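PDB 5HUO: nicotinate-nucleotide diphosphorylase (Carboxylating) from Streptococcus pyogenes GA06023, which catalyses the conversion of quinolinate and 5-phospho-alpha-D-ribose 1-diphosphate into nicotinate ribonucleotide, carbon dioxide and diphosphate, a step of NAD(+) biosynthesis. Local coordinates for residues Ala143-Ala147 with Val178-Gly183; Ala152-Ile158 with Ile279-Leu285; Val160-Thr166 with Ser294-Ser298; Val242-Asp248 with Ser266-Gly272. All coordinates share one frame; numbering follows the deposited sequence.

Contact 1. Residues Ala143-Ala147 with Val178-Gly183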
loop_
_atom_site.group_PDB
_atom_site.type_symbol
_atom_site.label_atom_id
_atom_site.label_comp_id
_atom_site.label_asym_id
_atom_site.label_seq_id
_atom_site.Cartn_x
_atom_site.Cartn_y
_atom_site.Cartn_z
ATOM N N ALA A 143 24.734 7.289 16.196
ATOM C CA ALA A 143 24.815 7.362 17.690
ATOM C C ALA A 143 26.240 7.710 18.119
ATOM O O ALA A 143 26.464 8.617 18.916
ATOM C CB ALA A 143 24.371 6.086 18.313
ATOM N N SER A 144 27.181 7.021 17.498
ATOM C CA SER A 144 28.613 7.225 17.729
ATOM C C SER A 144 28.992 8.692 17.482
ATOM O O SER A 144 29.663 9.361 18.289
ATOM C CB SER A 144 29.420 6.319 16.844
ATOM O OG SER A 144 29.282 4.944 17.211
ATOM N N MET A 145 28.566 9.186 16.337
ATOM C CA MET A 145 28.926 10.552 15.948
ATOM C C MET A 145 28.309 11.585 16.903
ATOM O O MET A 145 28.966 12.549 17.279
ATOM C CB MET A 145 28.523 10.837 14.507
ATOM C CG MET A 145 29.144 12.108 13.973
ATOM S SD MET A 145 28.536 12.322 12.310
ATOM C CE MET A 145 29.232 13.947 11.883
ATOM N N THR A 146 27.045 11.368 17.243
ATOM C CA THR A 146 26.342 12.218 18.215
ATOM C C THR A 146 27.090 12.240 19.561
ATOM O O THR A 146 27.421 13.295 20.089
ATOM C CB THR A 146 24.918 11.731 18.444
ATOM O OG1 THR A 146 24.209 11.783 17.210
ATOM C CG2 THR A 146 24.210 12.603 19.471
ATOM N N ALA A 147 27.443 11.055 20.035
ATOM C CA ALA A 147 28.252 10.902 21.246
ATOM C C ALA A 147 29.555 11.648 21.176
ATOM O O ALA A 147 29.956 12.299 22.136
ATOM C CB ALA A 147 28.528 9.453 21.544
ATOM N N VAL A 178 20.288 9.432 17.310
ATOM C CA VAL A 178 20.745 10.630 17.978
ATOM C C VAL A 178 20.429 10.614 19.509
ATOM O O VAL A 178 21.248 11.016 20.312
ATOM C CB VAL A 178 20.118 11.884 17.351
ATOM C CG1 VAL A 178 20.407 13.133 18.200
ATOM C CG2 VAL A 178 20.624 12.061 15.930
ATOM N N ARG A 179 19.234 10.215 19.910
ATOM C CA ARG A 179 18.905 10.166 21.352
ATOM C C ARG A 179 19.795 9.165 22.026
ATOM O O ARG A 179 20.347 9.408 23.073
ATOM C CB ARG A 179 17.477 9.750 21.617
ATOM C CG ARG A 179 16.496 10.791 21.182
ATOM C CD ARG A 179 16.375 11.909 22.223
ATOM N NE ARG A 179 15.513 11.559 23.357
ATOM C CZ ARG A 179 15.486 12.241 24.496
ATOM N NH1 ARG A 179 16.223 13.316 24.671
ATOM N NH2 ARG A 179 14.729 11.830 25.503
ATOM N N VAL A 180 19.999 8.043 21.363
ATOM C CA VAL A 180 20.841 6.972 21.893
ATOM C C VAL A 180 22.253 7.475 22.154
ATOM O O VAL A 180 22.882 7.104 23.094
ATOM C CB VAL A 180 20.816 5.746 20.937
ATOM C CG1 VAL A 180 21.789 4.668 21.412
ATOM C CG2 VAL A 180 19.416 5.168 20.831
ATOM N N GLY A 181 22.750 8.318 21.291
ATOM C CA GLY A 181 24.126 8.802 21.385
ATOM C C GLY A 181 24.269 9.921 22.367
ATOM O O GLY A 181 25.355 10.571 22.451
ATOM N N GLY A 182 23.169 10.238 23.037
ATOM C CA GLY A 182 23.142 11.355 24.019
ATOM C C GLY A 182 22.683 12.683 23.542
ATOM O O GLY A 182 22.823 13.700 24.229
ATOM N N GLY A 183 22.194 12.690 22.338
ATOM C CA GLY A 183 21.696 13.906 21.715
ATOM C C GLY A 183 20.226 14.043 22.010
ATOM O O GLY A 183 19.601 13.231 22.709
#
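T146 lays its methyl group over the end of helix 171-180, where CG2 lies 3.5 Å from V178 O and equally far from G183 N. With OG1 beside the backbone N (chi1 -61°), the methyl CG2 stands anti to that N and reaches the helix end, while OG1 bonds to I142 O one turn earlier. The side chains of T146 and V178 cross at about a right angle, and T146 OG1 stands 3.8 Å from V178 CG2. The other half of the contact is backbone against backbone. G181 CA approaches A143 CA to 4.0 Å and lies 3.4 Å from A143 O in a CA-H...O contact. Its carbonyl, G181 O, sits 3.5 Å from A147 CB. G182 follows with positive phi, and the bonds from G182 N to R179 O and from G183 N to V178 O complete a Schellman motif that ends helix 171-180. G181, without a side chain, lets this terminus lie directly on helix 122-153, whose T146 also touches L295 of helix 294-297. No conventional hydrogen bond links the segments; van der Waals contact and a CA-H...O interaction hold them, while T146 OG1 and the Schellman N-H groups bond within their own helices.

Contact 2. Residues Ala152-Ile158 with Ile279-Leu285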
loop_
_atom_site.group_PDB
_atom_site.type_symbol
_atom_site.label_atom_id
_atom_site.label_comp_id
_atom_site.label_asym_id
_atom_site.label_seq_id
_atom_site.Cartn_x
_atom_site.Cartn_y
_atom_site.Cartn_z
ATOM N N ALA A 152 33.155 16.365 22.498
ATOM C CA ALA A 152 33.881 17.502 21.948
ATOM C C ALA A 152 33.407 18.859 22.486
ATOM O O ALA A 152 34.183 19.783 22.718
ATOM C CB ALA A 152 33.784 17.497 20.443
ATOM N N LEU A 153 32.121 18.956 22.721
ATOM C CA LEU A 153 31.521 20.174 23.287
ATOM C C LEU A 153 31.923 20.318 24.746
ATOM O O LEU A 153 32.162 21.404 25.218
ATOM C CB LEU A 153 29.979 20.119 23.169
ATOM C CG LEU A 153 29.167 21.237 23.801
ATOM C CD1 LEU A 153 29.574 22.585 23.268
ATOM C CD2 LEU A 153 27.695 20.979 23.551
ATOM N N GLY A 154 31.927 19.205 25.465
ATOM C CA GLY A 154 32.249 19.183 26.897
ATOM C C GLY A 154 31.506 20.218 27.726
ATOM O O GLY A 154 32.096 20.937 28.501
ATOM N N ASP A 155 30.198 20.313 27.528
ATOM C CA ASP A 155 29.336 21.119 28.404
ATOM C C ASP A 155 27.922 20.511 28.515
ATOM O O ASP A 155 27.113 20.669 27.638
ATOM C CB ASP A 155 29.314 22.570 27.951
ATOM C CG ASP A 155 28.650 23.494 28.978
ATOM O OD1 ASP A 155 28.060 23.005 29.959
ATOM O OD2 ASP A 155 28.673 24.731 28.803
ATOM N N ASP A 156 27.680 19.784 29.601
ATOM C CA ASP A 156 26.358 19.237 30.001
ATOM C C ASP A 156 25.232 20.222 29.905
ATOM O O ASP A 156 24.112 19.848 29.641
ATOM C CB ASP A 156 26.366 18.825 31.496
ATOM C CG ASP A 156 27.213 17.614 31.777
ATOM O OD1 ASP A 156 27.765 17.013 30.824
ATOM O OD2 ASP A 156 27.336 17.263 32.963
ATOM N N ARG A 157 25.519 21.469 30.245
ATOM C CA ARG A 157 24.504 22.515 30.279
ATOM C C ARG A 157 24.007 22.872 28.902
ATOM O O ARG A 157 22.970 23.451 28.768
ATOM C CB ARG A 157 25.036 23.776 30.939
ATOM C CG ARG A 157 25.319 23.654 32.432
ATOM C CD ARG A 157 26.230 24.789 32.899
ATOM N NE ARG A 157 27.529 24.779 32.212
ATOM C CZ ARG A 157 28.541 25.601 32.468
ATOM N NH1 ARG A 157 28.408 26.558 33.380
ATOM N NH2 ARG A 157 29.680 25.471 31.795
ATOM N N ILE A 158 24.763 22.518 27.880
ATOM C CA ILE A 158 24.378 22.730 26.464
ATOM C C ILE A 158 24.100 21.406 25.761
ATOM O O ILE A 158 24.939 20.520 25.701
ATOM C CB ILE A 158 25.456 23.455 25.662
ATOM C CG1 ILE A 158 25.806 24.787 26.346
ATOM C CG2 ILE A 158 24.986 23.657 24.230
ATOM C CD1 ILE A 158 26.968 25.537 25.735
ATOM N N ILE A 279 32.588 22.662 17.255
ATOM C CA ILE A 279 31.596 22.585 18.346
ATOM C C ILE A 279 32.128 23.077 19.723
ATOM O O ILE A 279 31.375 23.560 20.532
ATOM C CB ILE A 279 30.956 21.190 18.459
ATOM C CG1 ILE A 279 29.759 21.246 19.393
ATOM C CG2 ILE A 279 31.946 20.181 18.985
ATOM C CD1 ILE A 279 28.776 20.139 19.180
ATOM N N SER A 280 33.422 22.927 19.981
ATOM C CA SER A 280 34.018 23.271 21.307
ATOM C C SER A 280 33.973 24.772 21.624
ATOM O O SER A 280 33.966 25.170 22.777
ATOM C CB SER A 280 35.438 22.779 21.372
ATOM O OG SER A 280 36.163 23.341 20.300
ATOM N N ARG A 281 33.843 25.588 20.589
ATOM C CA ARG A 281 33.748 27.059 20.745
ATOM C C ARG A 281 32.564 27.499 21.601
ATOM O O ARG A 281 32.570 28.579 22.168
ATOM C CB ARG A 281 33.705 27.799 19.385
ATOM C CG ARG A 281 32.367 27.821 18.686
ATOM C CD ARG A 281 32.303 28.729 17.455
ATOM N NE ARG A 281 31.498 28.061 16.396
ATOM C CZ ARG A 281 30.782 28.585 15.385
ATOM N NH1 ARG A 281 30.128 27.735 14.564
ATOM N NH2 ARG A 281 30.678 29.903 15.170
ATOM N N PHE A 282 31.526 26.682 21.663
ATOM C CA PHE A 282 30.326 27.017 22.422
ATOM C C PHE A 282 30.480 26.669 23.887
ATOM O O PHE A 282 29.626 27.011 24.694
ATOM C CB PHE A 282 29.081 26.349 21.835
ATOM C CG PHE A 282 28.870 26.667 20.404
ATOM C CD1 PHE A 282 28.218 27.817 20.030
ATOM C CD2 PHE A 282 29.332 25.823 19.429
ATOM C CE1 PHE A 282 28.021 28.127 18.685
ATOM C CE2 PHE A 282 29.145 26.103 18.090
ATOM C CZ PHE A 282 28.492 27.259 17.710
ATOM N N ARG A 283 31.560 25.989 24.246
ATOM C CA ARG A 283 31.739 25.564 25.645
ATOM C C ARG A 283 31.578 26.720 26.630
ATOM O O ARG A 283 32.117 27.809 26.442
ATOM C CB ARG A 283 33.079 24.914 25.866
ATOM C CG ARG A 283 33.156 24.216 27.206
ATOM C CD ARG A 283 34.498 23.531 27.353
ATOM N NE ARG A 283 34.633 22.369 26.477
ATOM C CZ ARG A 283 35.749 21.989 25.860
ATOM N NH1 ARG A 283 36.862 22.669 25.983
ATOM N NH2 ARG A 283 35.739 20.908 25.109
ATOM N N GLY A 284 30.767 26.488 27.645
ATOM C CA GLY A 284 30.553 27.475 28.705
ATOM C C GLY A 284 29.615 28.654 28.454
ATOM O O GLY A 284 29.386 29.428 29.372
ATOM N N LEU A 285 29.062 28.801 27.252
ATOM C CA LEU A 285 28.052 29.861 27.009
ATOM C C LEU A 285 26.710 29.524 27.644
ATOM O O LEU A 285 26.395 28.386 27.895
ATOM C CB LEU A 285 27.824 30.159 25.532
ATOM C CG LEU A 285 29.109 30.326 24.733
ATOM C CD1 LEU A 285 28.850 30.655 23.273
ATOM C CD2 LEU A 285 30.007 31.386 25.379
#
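The carboxylate of D155 is gripped from both segments: OD2 accepts from G284 N at 3.0 Å, on its anti side, while OD1 receives R157 N and R157 NE. The R157 NE to D155 OD1 bond, 2.9 Å long and nearly straight at 171°, is a salt bridge in the guanidinium plane and on the syn side of the carboxylate. The bond from R157 N closes an Asx turn and meets OD1 from above the carboxylate plane. D155 CG stands anti to its own N (chi1 -169°), which carries the carboxylate toward the type II turn from F282 to L285. A second link runs in the same sense, from R283 NE to L153 O at 2.9 Å; the arginine bends at chi3 to bring NE to the last carbonyl of helix 122-153, above the carbonyl plane. Beneath these bonds is an apolar layer. A152 CB meets I279 CG2 at 3.6 Å, L153 CB packs on I279 CG1, and L153 CD1 reaches F282 CB at 4.1 Å, the leucine and phenylalanine side chains crossing at about a right angle. F282 touches I255 of helix 252-262. The helix end and the turn after it are thus tied to residues 279-285 by an arginine on a carbonyl and an aspartate on a turn N-H; the bonds to R157 probably favour an ionised D155 and restrict its rotation.

Contact 3. Residues Val160-Thr166 with Ser294-Ser298; sequences VFDTRKT and SLTHS. With SO4 (sulfate ion), chain J; SO4 (sulfate ion), chain I.
Strand 159-161 runs into a loop that passes the short helix 294-297, the backbones coming closest at T166 and T296 (5.4 Å between CA atoms). Within the loop, K165 N bonds to T163 OG1 in an ST turn, and K165 centres an inverse gamma turn. T296 OG1 donates to K165 O at 2.6 Å, approaching from above the carbonyl plane. This hydroxyl lies between the backbone N and carbonyl carbon of T296 (chi1 51°), facing the loop, where it also accepts from a water hydrogen-bonded to T163 OG1; G293 O is a second acceptor for its one proton. The T166 and T296 side chains run side by side, T166 CG2 3.9 Å from T296 OG1. At the strand end, V160 CG1 packs against L295 CD1, also at 3.9 Å.

K165 and H297 likewise point the same way. K165 CB meets the imidazole edge at CD2, 3.8 Å away, and the extended lysine chain continues past the ring to a sulfate. H297 NE2 donates to O4 of that ion at 2.7 Å, near the ring plane, and K165 NZ donates to O3 at 2.9 Å; G293 N also binds sulfate. H297 ND1 is hydrogen-bonded to S298 OG, helping to hold the ring's orientation. R164 turns to another sulfate through a weak bond, while its NH2 forms a salt bridge with D49 of a neighbouring subunit. Although the sulfates probably come from the crystallisation liquor, lysine, histidine and backbone N-H converging on one ion form a pocket suited to an anion, consistent with substrates that carry phosphate and carboxylate groups.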
loop_
_atom_site.group_PDB
_atom_site.type_symbol
_atom_site.label_atom_id
_atom_site.label_comp_id
_atom_site.label_asym_id
_atom_site.label_seq_id
_atom_site.Cartn_x
_atom_site.Cartn_y
_atom_site.Cartn_z
ATOM N N VAL A 160 22.861 18.911 22.570
ATOM C CA VAL A 160 23.122 18.737 21.150
ATOM C C VAL A 160 21.885 18.202 20.412
ATOM O O VAL A 160 21.414 17.117 20.690
ATOM C CB VAL A 160 24.292 17.801 20.914
ATOM C CG1 VAL A 160 24.459 17.547 19.414
ATOM C CG2 VAL A 160 25.547 18.373 21.500
ATOM N N PHE A 161 21.384 18.990 19.462
ATOM C CA PHE A 161 20.110 18.709 18.745
ATOM C C PHE A 161 20.347 18.377 17.291
ATOM O O PHE A 161 21.334 18.790 16.685
ATOM C CB PHE A 161 19.186 19.888 18.780
ATOM C CG PHE A 161 18.311 19.937 19.987
ATOM C CD1 PHE A 161 18.845 20.107 21.230
ATOM C CD2 PHE A 161 16.942 19.873 19.871
ATOM C CE1 PHE A 161 18.039 20.191 22.357
ATOM C CE2 PHE A 161 16.119 19.968 20.987
ATOM C CZ PHE A 161 16.667 20.119 22.244
ATOM N N ASP A 162 19.461 17.565 16.758
ATOM C CA ASP A 162 19.490 17.213 15.354
ATOM C C ASP A 162 18.608 18.151 14.545
ATOM O O ASP A 162 18.177 19.194 15.022
ATOM C CB ASP A 162 19.091 15.756 15.160
ATOM C CG ASP A 162 17.756 15.428 15.747
ATOM O OD1 ASP A 162 16.881 16.305 15.842
ATOM O OD2 ASP A 162 17.575 14.258 16.156
ATOM N N THR A 163 18.326 17.771 13.313
ATOM C CA THR A 163 17.627 18.647 12.333
ATOM C C THR A 163 16.702 17.814 11.431
ATOM O O THR A 163 16.487 16.622 11.670
ATOM C CB THR A 163 18.658 19.355 11.414
ATOM O OG1 THR A 163 19.383 18.380 10.650
ATOM C CG2 THR A 163 19.636 20.168 12.208
ATOM N N ARG A 164 16.200 18.441 10.380
ATOM C CA ARG A 164 15.414 17.744 9.372
ATOM C C ARG A 164 16.244 17.306 8.217
ATOM O O ARG A 164 15.734 16.931 7.177
ATOM C CB ARG A 164 14.277 18.612 8.881
ATOM C CG ARG A 164 13.068 18.561 9.790
ATOM C CD ARG A 164 12.103 19.721 9.531
ATOM N NE ARG A 164 11.615 19.764 8.145
ATOM C CZ ARG A 164 11.855 20.768 7.317
ATOM N NH1 ARG A 164 12.605 21.838 7.691
ATOM N NH2 ARG A 164 11.371 20.738 6.119
ATOM N N LYS A 165 17.562 17.413 8.350
ATOM C CA LYS A 165 18.475 17.041 7.247
ATOM C C LYS A 165 18.800 15.582 7.410
ATOM O O LYS A 165 19.905 15.198 7.841
ATOM C CB LYS A 165 19.698 17.896 7.286
ATOM C CG LYS A 165 19.328 19.357 7.151
ATOM C CD LYS A 165 20.549 20.193 6.949
ATOM C CE LYS A 165 20.177 21.652 7.007
ATOM N NZ LYS A 165 21.345 22.503 6.570
ATOM N N THR A 166 17.785 14.783 7.120
ATOM C CA THR A 166 17.787 13.345 7.394
ATOM C C THR A 166 17.630 12.545 6.111
ATOM O O THR A 166 17.314 13.051 5.066
ATOM C CB THR A 166 16.641 12.960 8.310
ATOM O OG1 THR A 166 15.400 13.459 7.783
ATOM C CG2 THR A 166 16.868 13.532 9.700
ATOM N N SER A 294 24.957 17.490 10.263
ATOM C CA SER A 294 25.963 16.459 9.917
ATOM C C SER A 294 25.753 15.153 10.648
ATOM O O SER A 294 26.084 14.072 10.179
ATOM C CB SER A 294 27.344 16.961 10.219
ATOM O OG SER A 294 27.561 18.152 9.526
ATOM N N LEU A 295 25.172 15.279 11.826
ATOM C CA LEU A 295 24.873 14.084 12.642
ATOM C C LEU A 295 24.036 13.076 11.886
ATOM O O LEU A 295 24.191 11.861 12.093
ATOM C CB LEU A 295 24.119 14.479 13.909
ATOM C CG LEU A 295 24.947 15.272 14.922
ATOM C CD1 LEU A 295 24.066 15.552 16.132
ATOM C CD2 LEU A 295 26.179 14.494 15.331
ATOM N N THR A 296 23.170 13.572 11.015
ATOM C CA THR A 296 22.267 12.702 10.249
ATOM C C THR A 296 22.568 12.661 8.764
ATOM O O THR A 296 22.423 11.613 8.154
ATOM C CB THR A 296 20.796 13.087 10.468
ATOM O OG1 THR A 296 20.639 14.501 10.257
ATOM C CG2 THR A 296 20.393 12.765 11.859
ATOM N N HIS A 297 23.035 13.751 8.184
ATOM C CA HIS A 297 23.283 13.725 6.694
ATOM C C HIS A 297 24.659 13.208 6.263
ATOM O O HIS A 297 24.855 12.903 5.100
ATOM C CB HIS A 297 22.910 15.053 5.981
ATOM C CG HIS A 297 23.774 16.231 6.303
ATOM N ND1 HIS A 297 25.153 16.212 6.199
ATOM C CD2 HIS A 297 23.447 17.500 6.660
ATOM C CE1 HIS A 297 25.642 17.407 6.496
ATOM N NE2 HIS A 297 24.632 18.203 6.795
ATOM N N SER A 298 25.606 13.130 7.200
ATOM C CA SER A 298 27.036 12.855 6.910
ATOM C C SER A 298 27.699 11.957 7.976
ATOM O O SER A 298 28.892 12.064 8.237
ATOM C CB SER A 298 27.831 14.159 6.789
ATOM O OG SER A 298 27.466 14.868 5.620
HETATM S S SO4 J . 14.927 22.295 11.106
HETATM O O1 SO4 J . 16.085 22.930 11.790
HETATM O O2 SO4 J . 14.481 21.112 11.881
HETATM O O3 SO4 J . 13.743 23.160 10.957
HETATM O O4 SO4 J . 15.398 21.960 9.761
HETATM S S SO4 I . 24.393 21.812 8.918
HETATM O O1 SO4 I . 25.721 22.284 9.335
HETATM O O2 SO4 I . 23.632 21.497 10.125
HETATM O O3 SO4 I . 23.667 22.921 8.325
HETATM O O4 SO4 I . 24.444 20.679 7.966
HETATM O O HOH W 1 20.703 16.471 11.949
#

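Contact 4. Residues Val242-Asp248 with Ser266-Gly272; sequences VDIIMLD and SRIECSG. With SO4 (sulfate ion), chain H; SO4 (sulfate ion), chain G.
Strands 244-248 and 267-271, joined by helix 252-262, form a beta-alpha-beta unit of the alpha/beta barrel domain of the quinolinate phosphoribosyltransferase family. Paired in parallel from I244 with R267 to D248 with S271, they share a regular ladder: I245 N bonds to R267 O at 2.8 Å, E269 N to I245 O at 2.9 Å and L247 N to E269 O at 2.8 Å, each nearly straight. S266 extends the link with its hydroxyl, OG donating to V242 O at 2.9 Å.

On one face, L247 CD1 packs on I268 CG2 at 3.6 Å and lies near C270 SG; helix 252-262 covers this side, its A258 on L247 and I262 on I268. M246 and E269 lie side by side on the other face. The methionine bends at chi3 (-81°), bringing CE to 3.4 Å from E269 OE1 while SD rests against S271 CB. E269 itself is held by S291 OG on OE1 and by H186 NE2 on OE2. R267 turns outward, its guanidinium edge facing two sulfates: NE donates to O4 of one at 2.6 Å and NH2 to O3 of the other at 3.0 Å. NH1 forms a salt bridge with D288. One face is therefore apolar against the helix, whereas the other buries a glutamate satisfied by S291 and H186, and R267 supplies positive charge to ions probably from the crystallisation liquor.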
loop_
_atom_site.group_PDB
_atom_site.type_symbol
_atom_site.label_atom_id
_atom_site.label_comp_id
_atom_site.label_asym_id
_atom_site.label_seq_id
_atom_site.Cartn_x
_atom_site.Cartn_y
_atom_site.Cartn_z
ATOM N N VAL A 242 8.808 34.943 21.808
ATOM C CA VAL A 242 8.987 33.622 21.136
ATOM C C VAL A 242 9.587 32.620 22.078
ATOM O O VAL A 242 10.137 32.993 23.127
ATOM C CB VAL A 242 9.861 33.614 19.885
ATOM C CG1 VAL A 242 9.148 34.359 18.803
ATOM C CG2 VAL A 242 11.248 34.148 20.180
ATOM N N ASP A 243 9.446 31.353 21.699
ATOM C CA ASP A 243 9.872 30.251 22.551
ATOM C C ASP A 243 11.348 29.990 22.421
ATOM O O ASP A 243 12.038 29.707 23.406
ATOM C CB ASP A 243 9.060 29.039 22.213
ATOM C CG ASP A 243 7.590 29.257 22.482
ATOM O OD1 ASP A 243 7.241 29.594 23.648
ATOM O OD2 ASP A 243 6.767 29.045 21.567
ATOM N N ILE A 244 11.823 30.101 21.195
ATOM C CA ILE A 244 13.208 29.780 20.868
ATOM C C ILE A 244 13.757 30.713 19.819
ATOM O O ILE A 244 13.114 30.978 18.822
ATOM C CB ILE A 244 13.356 28.372 20.296
ATOM C CG1 ILE A 244 12.704 27.367 21.237
ATOM C CG2 ILE A 244 14.851 28.063 20.071
ATOM C CD1 ILE A 244 12.714 25.932 20.741
ATOM N N ILE A 245 14.949 31.220 20.084
ATOM C CA ILE A 245 15.664 32.081 19.130
ATOM C C ILE A 245 16.882 31.350 18.622
ATOM O O ILE A 245 17.654 30.819 19.429
ATOM C CB ILE A 245 16.098 33.404 19.761
ATOM C CG1 ILE A 245 14.864 34.186 20.197
ATOM C CG2 ILE A 245 16.928 34.219 18.773
ATOM C CD1 ILE A 245 15.169 35.482 20.916
ATOM N N MET A 246 16.994 31.248 17.304
ATOM C CA MET A 246 18.145 30.586 16.670
ATOM C C MET A 246 19.144 31.616 16.217
ATOM O O MET A 246 18.825 32.447 15.402
ATOM C CB MET A 246 17.758 29.780 15.449
ATOM C CG MET A 246 18.974 29.125 14.799
ATOM S SD MET A 246 18.698 28.370 13.179
ATOM C CE MET A 246 17.978 26.805 13.620
ATOM N N LEU A 247 20.344 31.559 16.773
ATOM C CA LEU A 247 21.453 32.470 16.388
ATOM C C LEU A 247 22.221 31.800 15.286
ATOM O O LEU A 247 22.902 30.824 15.486
ATOM C CB LEU A 247 22.379 32.810 17.563
ATOM C CG LEU A 247 21.687 33.337 18.832
ATOM C CD1 LEU A 247 22.662 33.553 19.980
ATOM C CD2 LEU A 247 20.915 34.618 18.558
ATOM N N ASP A 248 22.064 32.335 14.104
ATOM C CA ASP A 248 22.557 31.677 12.889
ATOM C C ASP A 248 23.978 32.128 12.523
ATOM O O ASP A 248 24.208 33.299 12.249
ATOM C CB ASP A 248 21.595 31.955 11.731
ATOM C CG ASP A 248 21.840 31.067 10.527
ATOM O OD1 ASP A 248 22.790 30.236 10.511
ATOM O OD2 ASP A 248 21.036 31.228 9.585
ATOM N N SER A 266 13.718 34.069 26.037
ATOM C CA SER A 266 13.562 32.905 25.166
ATOM C C SER A 266 14.688 31.911 25.348
ATOM O O SER A 266 15.742 32.234 25.882
ATOM C CB SER A 266 13.545 33.334 23.700
ATOM O OG SER A 266 12.660 34.403 23.563
ATOM N N ARG A 267 14.456 30.709 24.836
ATOM C CA ARG A 267 15.507 29.681 24.734
ATOM C C ARG A 267 16.406 30.003 23.560
ATOM O O ARG A 267 15.973 30.622 22.599
ATOM C CB ARG A 267 14.938 28.310 24.483
ATOM C CG ARG A 267 14.075 27.774 25.572
ATOM C CD ARG A 267 14.964 27.363 26.714
ATOM N NE ARG A 267 14.173 26.851 27.799
ATOM C CZ ARG A 267 14.607 26.632 29.033
ATOM N NH1 ARG A 267 15.847 26.866 29.370
ATOM N NH2 ARG A 267 13.774 26.142 29.951
ATOM N N ILE A 268 17.672 29.649 23.689
ATOM C CA ILE A 268 18.654 30.063 22.693
ATOM C C ILE A 268 19.303 28.856 22.096
ATOM O O ILE A 268 19.841 28.003 22.815
ATOM C CB ILE A 268 19.729 31.017 23.235
ATOM C CG1 ILE A 268 19.092 32.226 23.943
ATOM C CG2 ILE A 268 20.642 31.500 22.106
ATOM C CD1 ILE A 268 20.086 33.032 24.804
ATOM N N GLU A 269 19.230 28.810 20.773
ATOM C CA GLU A 269 19.868 27.765 19.960
ATOM C C GLU A 269 20.945 28.411 19.095
ATOM O O GLU A 269 20.695 29.474 18.532
ATOM C CB GLU A 269 18.845 27.050 19.065
ATOM C CG GLU A 269 19.423 26.265 17.860
ATOM C CD GLU A 269 18.353 25.499 17.023
ATOM O OE1 GLU A 269 18.701 24.636 16.170
ATOM O OE2 GLU A 269 17.131 25.751 17.229
ATOM N N CYS A 270 22.121 27.800 19.019
ATOM C CA CYS A 270 23.088 28.186 18.032
ATOM C C CYS A 270 23.101 27.140 16.949
ATOM O O CYS A 270 23.065 25.955 17.203
ATOM C CB CYS A 270 24.476 28.355 18.609
ATOM S SG CYS A 270 24.670 29.891 19.553
ATOM N N SER A 271 23.219 27.587 15.708
ATOM C CA SER A 271 23.245 26.666 14.555
ATOM C C SER A 271 24.041 27.214 13.386
ATOM O O SER A 271 24.392 28.391 13.354
ATOM C CB SER A 271 21.852 26.398 14.103
ATOM O OG SER A 271 21.851 25.523 12.994
ATOM N N GLY A 272 24.416 26.296 12.517
ATOM C CA GLY A 272 25.233 26.595 11.333
ATOM C C GLY A 272 26.753 26.534 11.529
ATOM O O GLY A 272 27.297 27.133 12.483
HETATM S S SO4 H . 10.796 25.769 28.277
HETATM O O1 SO4 H . 11.630 24.546 28.142
HETATM O O2 SO4 H . 10.349 26.030 29.686
HETATM O O3 SO4 H . 9.670 25.660 27.309
HETATM O O4 SO4 H . 11.609 26.930 27.882
HETATM S S SO4 G . 14.911 25.115 33.377
HETATM O O1 SO4 G . 16.140 24.754 34.114
HETATM O O2 SO4 G . 13.794 25.380 34.320
HETATM O O3 SO4 G . 15.207 26.320 32.562
HETATM O O4 SO4 G . 14.526 23.984 32.505
#

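In the fold
All four contacts lie in the C-terminal domain. Contacts 1 and 2 share helix 122-153, their centres 15 Å apart. Contact 3 touches both: L295 CD2 packs 3.7 Å from T146 CA of contact 1, and V160 CG2 lies 4.0 Å from L153 CD2 of contact 2. Contact 4, within the same parallel sheet that contact 3 reaches, is nested along the chain inside the loops closed by contacts 2 and 3. It meets contact 2 where F282 CE1 lies 3.6 Å from C270 CB. Contacts 3 and 4 each border sulfates but do not touch, their centres 16 Å apart; their polar sides are bridged by H186, whose backbone N bonds D162 and whose ring bonds E269.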